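Local coordinates for DPS family protein (Vibrio cholerae O1 biovar El Tor, PDB 3IQ1), which probably binds and oxidises iron as a Dps-type member of the ferritin-like superfamily, assembling from twelve copies of one chain, at residues G103-F114 / V151-K159. Numbering follows the deposited sequence.
Sequences GRSSMQGLVDGF and VWMLNAWLK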
ATOM      1  N   GLY B 103     -16.052  -8.559  32.099  1.00  8.09           N
ATOM      2  CA  GLY B 103     -15.449  -7.320  31.719  1.00  8.13           C
ATOM      3  C   GLY B 103     -14.957  -6.470  32.876  1.00  8.48           C
ATOM      4  O   GLY B 103     -13.830  -5.972  32.838  1.00  7.63           O
ATOM      5  N   ARG B 104     -15.806  -6.238  33.878  1.00  8.97           N
ATOM      6  CA  ARG B 104     -15.403  -5.354  34.955  1.00  9.06           C
ATOM      7  C   ARG B 104     -14.213  -5.911  35.743  1.00  9.10           C
ATOM      8  O   ARG B 104     -13.271  -5.156  36.057  1.00  9.56           O
ATOM      9  CB  ARG B 104     -16.592  -5.016  35.865  1.00  9.57           C
ATOM     10  CG  ARG B 104     -16.270  -4.024  36.928  1.00 12.02           C
ATOM     11  CD  ARG B 104     -17.578  -3.476  37.571  1.00 13.76           C
ATOM     12  NE  ARG B 104     -18.394  -2.855  36.526  1.00 18.25           N
ATOM     13  CZ  ARG B 104     -18.337  -1.546  36.191  1.00 19.80           C
ATOM     14  NH1 ARG B 104     -17.570  -0.709  36.850  1.00 22.09           N
ATOM     15  NH2 ARG B 104     -19.093  -1.073  35.223  1.00 22.53           N
ATOM     16  N   SER B 105     -14.222  -7.207  36.091  1.00  7.58           N
ATOM     17  CA  SER B 105     -13.060  -7.755  36.830  1.00  9.09           C
ATOM     18  C   SER B 105     -11.756  -7.625  36.039  1.00  6.76           C
ATOM     19  O   SER B 105     -10.712  -7.302  36.613  1.00  7.97           O
ATOM     20  CB  SER B 105     -13.200  -9.203  37.304  1.00 10.03           C
ATOM     21  OG  SER B 105     -13.498 -10.081  36.311  1.00 18.24           O
ATOM     22  N   SER B 106     -11.835  -7.876  34.749  1.00  7.03           N
ATOM     23  CA  SER B 106     -10.638  -7.813  33.900  1.00  7.17           C
ATOM     24  C   SER B 106     -10.160  -6.401  33.747  1.00  6.42           C
ATOM     25  O   SER B 106      -8.983  -6.128  33.949  1.00  7.06           O
ATOM     26  CB  SER B 106     -10.906  -8.468  32.559  1.00  7.11           C
ATOM     27  OG  SER B 106     -11.113  -9.871  32.764  1.00  6.75           O
HETATM   28  N   MSE B 107     -11.094  -5.485  33.465  1.00  7.23           N
HETATM   29  CA  MSE B 107     -10.774  -4.054  33.323  1.00  5.88           C
HETATM   30  C   MSE B 107     -10.199  -3.477  34.629  1.00  6.51           C
HETATM   31  O   MSE B 107      -9.236  -2.718  34.606  1.00  6.26           O
HETATM   32  CB  MSE B 107     -11.998  -3.267  32.866  1.00  6.39           C
HETATM   33  CG  MSE B 107     -12.366  -3.598  31.398  1.00  7.55           C
HETATM   34 SE   MSE B 107     -11.181  -2.930  30.048  0.80  7.47          SE
HETATM   35  CE  MSE B 107     -11.819  -1.119  30.283  1.00 13.03           C
ATOM     36  N   GLN B 108     -10.793  -3.830  35.769  1.00  5.74           N
ATOM     37  CA  GLN B 108     -10.224  -3.391  37.067  1.00  7.38           C
ATOM     38  C   GLN B 108      -8.825  -3.952  37.305  1.00  6.72           C
ATOM     39  O   GLN B 108      -7.942  -3.274  37.853  1.00  7.37           O
ATOM     40  CB  GLN B 108     -11.148  -3.797  38.216  1.00  7.57           C
ATOM     41  CG  GLN B 108     -10.764  -3.151  39.554  1.00  9.75           C
ATOM     42  CD  GLN B 108     -10.810  -1.629  39.524  1.00 11.72           C
ATOM     43  OE1 GLN B 108     -11.819  -1.029  39.133  1.00 14.39           O
ATOM     44  NE2 GLN B 108      -9.708  -0.986  39.916  1.00 13.73           N
ATOM     45  N   GLY B 109      -8.626  -5.201  36.888  1.00  8.31           N
ATOM     46  CA  GLY B 109      -7.286  -5.849  36.938  1.00  6.89           C
ATOM     47  C   GLY B 109      -6.260  -5.029  36.190  1.00  7.99           C
ATOM     48  O   GLY B 109      -5.156  -4.778  36.679  1.00  7.02           O
ATOM     49  N   LEU B 110      -6.666  -4.554  35.042  1.00  7.75           N
ATOM     50  CA  LEU B 110      -5.784  -3.721  34.216  1.00  6.42           C
ATOM     51  C   LEU B 110      -5.483  -2.434  34.936  1.00  6.51           C
ATOM     52  O   LEU B 110      -4.312  -2.024  35.008  1.00  8.27           O
ATOM     53  CB  LEU B 110      -6.421  -3.458  32.842  1.00  6.89           C
ATOM     54  CG  LEU B 110      -6.443  -4.676  31.885  1.00  7.85           C
ATOM     55  CD1 LEU B 110      -7.058  -4.214  30.575  1.00  9.78           C
ATOM     56  CD2 LEU B 110      -5.033  -5.230  31.583  1.00  7.26           C
ATOM     57  N   VAL B 111      -6.511  -1.751  35.454  1.00  6.69           N
ATOM     58  CA  VAL B 111      -6.277  -0.500  36.163  1.00  7.45           C
ATOM     59  C   VAL B 111      -5.267  -0.710  37.297  1.00  6.58           C
ATOM     60  O   VAL B 111      -4.315   0.082  37.502  1.00  7.04           O
ATOM     61  CB  VAL B 111      -7.591   0.084  36.671  1.00  7.88           C
ATOM     62  CG1 VAL B 111      -7.361   1.248  37.711  1.00  9.04           C
ATOM     63  CG2 VAL B 111      -8.403   0.627  35.481  1.00  7.67           C
ATOM     64  N   ASP B 112      -5.492  -1.742  38.091  1.00  6.47           N
ATOM     65  CA  ASP B 112      -4.651  -1.958  39.257  1.00  6.60           C
ATOM     66  C   ASP B 112      -3.205  -2.301  38.868  1.00  7.18           C
ATOM     67  O   ASP B 112      -2.262  -1.808  39.521  1.00  8.24           O
ATOM     68  CB  ASP B 112      -5.263  -3.045  40.089  1.00  7.39           C
ATOM     69  CG  ASP B 112      -6.608  -2.621  40.720  1.00  8.09           C
ATOM     70  OD1 ASP B 112      -6.856  -1.398  40.884  1.00 13.95           O
ATOM     71  OD2 ASP B 112      -7.385  -3.491  41.150  1.00 10.30           O
ATOM     72  N   GLY B 113      -3.045  -3.091  37.820  1.00  6.69           N
ATOM     73  CA  GLY B 113      -1.725  -3.486  37.308  1.00  7.32           C
ATOM     74  C   GLY B 113      -0.981  -2.270  36.755  1.00  7.00           C
ATOM     75  O   GLY B 113       0.197  -2.026  37.054  1.00  7.60           O
ATOM     76  N   PHE B 114      -1.668  -1.466  35.942  1.00  8.97           N
ATOM     77  CA  PHE B 114      -1.057  -0.250  35.411  1.00  8.98           C
ATOM     78  C   PHE B 114      -0.679   0.711  36.523  1.00  9.39           C
ATOM     79  O   PHE B 114       0.305   1.458  36.425  1.00  9.31           O
ATOM     80  CB  PHE B 114      -1.931   0.466  34.347  1.00  8.62           C
ATOM     81  CG  PHE B 114      -1.850  -0.151  32.984  1.00  7.39           C
ATOM     82  CD1 PHE B 114      -0.650  -0.146  32.273  1.00  7.63           C
ATOM     83  CD2 PHE B 114      -2.979  -0.732  32.375  1.00  8.75           C
ATOM     84  CE1 PHE B 114      -0.574  -0.718  31.032  1.00  8.64           C
ATOM     85  CE2 PHE B 114      -2.898  -1.297  31.130  1.00  9.30           C
ATOM     86  CZ  PHE B 114      -1.701  -1.285  30.448  1.00  6.67           C
ATOM     87  N   VAL B 151      -4.875   4.584  31.454  1.00  6.52           N
ATOM     88  CA  VAL B 151      -5.571   4.507  32.738  1.00  7.23           C
ATOM     89  C   VAL B 151      -6.807   5.417  32.751  1.00  6.56           C
ATOM     90  O   VAL B 151      -7.875   5.030  33.289  1.00  8.61           O
ATOM     91  CB  VAL B 151      -4.595   4.736  33.903  1.00  7.26           C
ATOM     92  CG1 VAL B 151      -5.355   4.972  35.274  1.00  7.50           C
ATOM     93  CG2 VAL B 151      -3.653   3.535  34.036  1.00  7.71           C
ATOM     94  N   TRP B 152      -6.719   6.619  32.192  1.00  7.48           N
ATOM     95  CA  TRP B 152      -7.895   7.471  32.018  1.00  8.81           C
ATOM     96  C   TRP B 152      -9.022   6.733  31.273  1.00  8.52           C
ATOM     97  O   TRP B 152     -10.158   6.638  31.755  1.00  9.33           O
ATOM     98  CB  TRP B 152      -7.524   8.799  31.336  1.00  9.26           C
ATOM     99  CG  TRP B 152      -8.689   9.375  30.541  1.00 10.79           C
ATOM    100  CD1 TRP B 152      -9.923   9.720  31.029  1.00 15.04           C
ATOM    101  CD2 TRP B 152      -8.763   9.567  29.123  1.00  8.45           C
ATOM    102  NE1 TRP B 152     -10.748  10.073  30.017  1.00 12.33           N
ATOM    103  CE2 TRP B 152     -10.076  10.021  28.834  1.00 11.78           C
ATOM    104  CE3 TRP B 152      -7.856   9.431  28.072  1.00  8.37           C
ATOM    105  CZ2 TRP B 152     -10.485  10.320  27.569  1.00 10.99           C
ATOM    106  CZ3 TRP B 152      -8.269   9.733  26.800  1.00 11.48           C
ATOM    107  CH2 TRP B 152      -9.597  10.169  26.558  1.00 10.19           C
HETATM  108  N   MSE B 153      -8.697   6.127  30.147  1.00  8.75           N
HETATM  109  CA  MSE B 153      -9.698   5.434  29.344  1.00  8.71           C
HETATM  110  C   MSE B 153     -10.331   4.230  30.055  1.00  7.36           C
HETATM  111  O   MSE B 153     -11.553   4.043  29.984  1.00  8.24           O
HETATM  112  CB  MSE B 153      -9.090   5.025  28.002  1.00  8.40           C
HETATM  113  CG  MSE B 153      -8.529   6.150  27.221  1.00  7.08           C
HETATM  114 SE   MSE B 153      -7.886   5.526  25.484  0.85 10.50          SE
HETATM  115  CE  MSE B 153      -6.521   4.494  26.088  1.00 16.77           C
ATOM    116  N   LEU B 154      -9.511   3.380  30.666  1.00  6.86           N
ATOM    117  CA  LEU B 154     -10.009   2.222  31.375  1.00  7.09           C
ATOM    118  C   LEU B 154     -10.961   2.668  32.484  1.00  7.77           C
ATOM    119  O   LEU B 154     -12.041   2.093  32.672  1.00  9.69           O
ATOM    120  CB  LEU B 154      -8.827   1.473  31.986  1.00  6.97           C
ATOM    121  CG  LEU B 154      -7.853   0.846  31.002  1.00  8.98           C
ATOM    122  CD1 LEU B 154      -6.676   0.197  31.783  1.00 11.09           C
ATOM    123  CD2 LEU B 154      -8.518  -0.168  30.066  1.00  9.89           C
ATOM    124  N   ASN B 155     -10.548   3.656  33.269  1.00  7.29           N
ATOM    125  CA  ASN B 155     -11.419   4.201  34.358  1.00  6.83           C
ATOM    126  C   ASN B 155     -12.706   4.841  33.819  1.00  7.54           C
ATOM    127  O   ASN B 155     -13.759   4.733  34.452  1.00  8.77           O
ATOM    128  CB  ASN B 155     -10.669   5.207  35.206  1.00  6.86           C
ATOM    129  CG  ASN B 155      -9.890   4.548  36.328  1.00  9.67           C
ATOM    130  OD1 ASN B 155     -10.462   3.960  37.302  1.00 10.79           O
ATOM    131  ND2 ASN B 155      -8.569   4.644  36.237  1.00  8.33           N
ATOM    132  N   ALA B 156     -12.633   5.433  32.629  1.00  8.55           N
ATOM    133  CA  ALA B 156     -13.824   6.010  31.981  1.00  8.06           C
ATOM    134  C   ALA B 156     -14.828   4.887  31.708  1.00  7.59           C
ATOM    135  O   ALA B 156     -16.000   5.044  31.993  1.00  7.67           O
ATOM    136  CB  ALA B 156     -13.472   6.821  30.651  1.00  8.62           C
ATOM    137  N   TRP B 157     -14.353   3.766  31.162  1.00  7.85           N
ATOM    138  CA  TRP B 157     -15.192   2.626  30.829  1.00  7.24           C
ATOM    139  C   TRP B 157     -15.883   2.092  32.086  1.00  7.29           C
ATOM    140  O   TRP B 157     -17.063   1.695  32.082  1.00  7.32           O
ATOM    141  CB  TRP B 157     -14.332   1.539  30.186  1.00  6.76           C
ATOM    142  CG  TRP B 157     -15.115   0.379  29.654  1.00  8.02           C
ATOM    143  CD1 TRP B 157     -15.482   0.194  28.359  1.00  9.03           C
ATOM    144  CD2 TRP B 157     -15.514  -0.799  30.361  1.00  8.01           C
ATOM    145  NE1 TRP B 157     -16.137  -1.011  28.232  1.00  9.97           N
ATOM    146  CE2 TRP B 157     -16.161  -1.642  29.441  1.00 10.51           C
ATOM    147  CE3 TRP B 157     -15.414  -1.216  31.697  1.00 10.11           C
ATOM    148  CZ2 TRP B 157     -16.687  -2.872  29.810  1.00 10.33           C
ATOM    149  CZ3 TRP B 157     -15.948  -2.440  32.066  1.00 12.67           C
ATOM    150  CH2 TRP B 157     -16.576  -3.259  31.122  1.00 13.18           C
ATOM    151  N   LEU B 158     -15.146   2.122  33.193  1.00  7.60           N
ATOM    152  CA  LEU B 158     -15.633   1.569  34.457  1.00  8.11           C
ATOM    153  C   LEU B 158     -16.578   2.461  35.216  1.00  9.09           C
ATOM    154  O   LEU B 158     -17.180   2.020  36.205  1.00  9.03           O
ATOM    155  CB  LEU B 158     -14.446   1.269  35.402  1.00  8.69           C
ATOM    156  CG  LEU B 158     -13.582   0.093  34.966  1.00  8.23           C
ATOM    157  CD1 LEU B 158     -12.257   0.109  35.663  1.00  9.14           C
ATOM    158  CD2 LEU B 158     -14.297  -1.229  35.284  1.00  7.58           C
ATOM    159  N   LYS B 159     -16.745   3.698  34.783  1.00  9.75           N
ATOM    160  CA  LYS B 159     -17.638   4.646  35.493  1.00 12.38           C
ATOM    161  C   LYS B 159     -19.108   4.315  35.358  1.00 12.73           C
ATOM    162  O   LYS B 159     -19.558   3.557  34.501  1.00 13.58           O
ATOM    163  CB  LYS B 159     -17.378   6.071  35.023  1.00 12.59           C
ATOM    164  CG  LYS B 159     -16.098   6.601  35.569  1.00 16.61           C
ATOM    165  CD  LYS B 159     -16.111   8.030  36.015  1.00 22.99           C
ATOM    166  CE  LYS B 159     -14.657   8.478  36.306  1.00 24.70           C
ATOM    167  NZ  LYS B 159     -14.437   9.914  36.040  1.00 26.37           N
ATOM    168  OXT LYS B 159     -19.926   4.804  36.147  1.00 16.43           O
TER
HETATM  169  O   HOH W   1     -19.090   1.135  33.723  1.00 10.40           O
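Bent at both chi2 and chi3 (-74°), the selenomethionine Met107 brings CG and CE over one face of the Trp157 indole. Met107 CG rides over that face, 4.0 Å from the centroid of the six-membered ring, and CE curls back above the same ring system to lie 3.7 Å from Trp157 CB. SE, 5.0 Å from that centroid, makes a more distant Met-aromatic contact. Met107 CE is also pressed tightly on Leu154 CD2, at 3.4 Å. Leu154 is a knob in the hole formed by Met107, Leu110, Val111 and Phe114; one turn on, Leu158 fills the next hole, among Arg104, Met107, Gln108 and Val111. Arg104 closes the end of the seam: it covers Leu158 CD2 with a guanidinium face, while NH1 gives Leu158 O a nearly straight bond (2.8 Å, 170°) in the carbonyl plane, on a lone pair. Its NH2 donates to water 1, which in turn donates to Trp157 O and to the terminal carboxylate of Lys159, so the guanidinium holds the C-terminal end directly and through water. Trp157 NE1 is hydrogen-bonded to Glu51, and Phe50 of a second subunit meets the indole ring. Segments 103-114 and 151-158 run roughly antiparallel, their axes at 149°; such knobs-into-holes packing between helices 103-131 and 134-158 is characteristic of the four-helix bundle of ferritin-like Dps subunits.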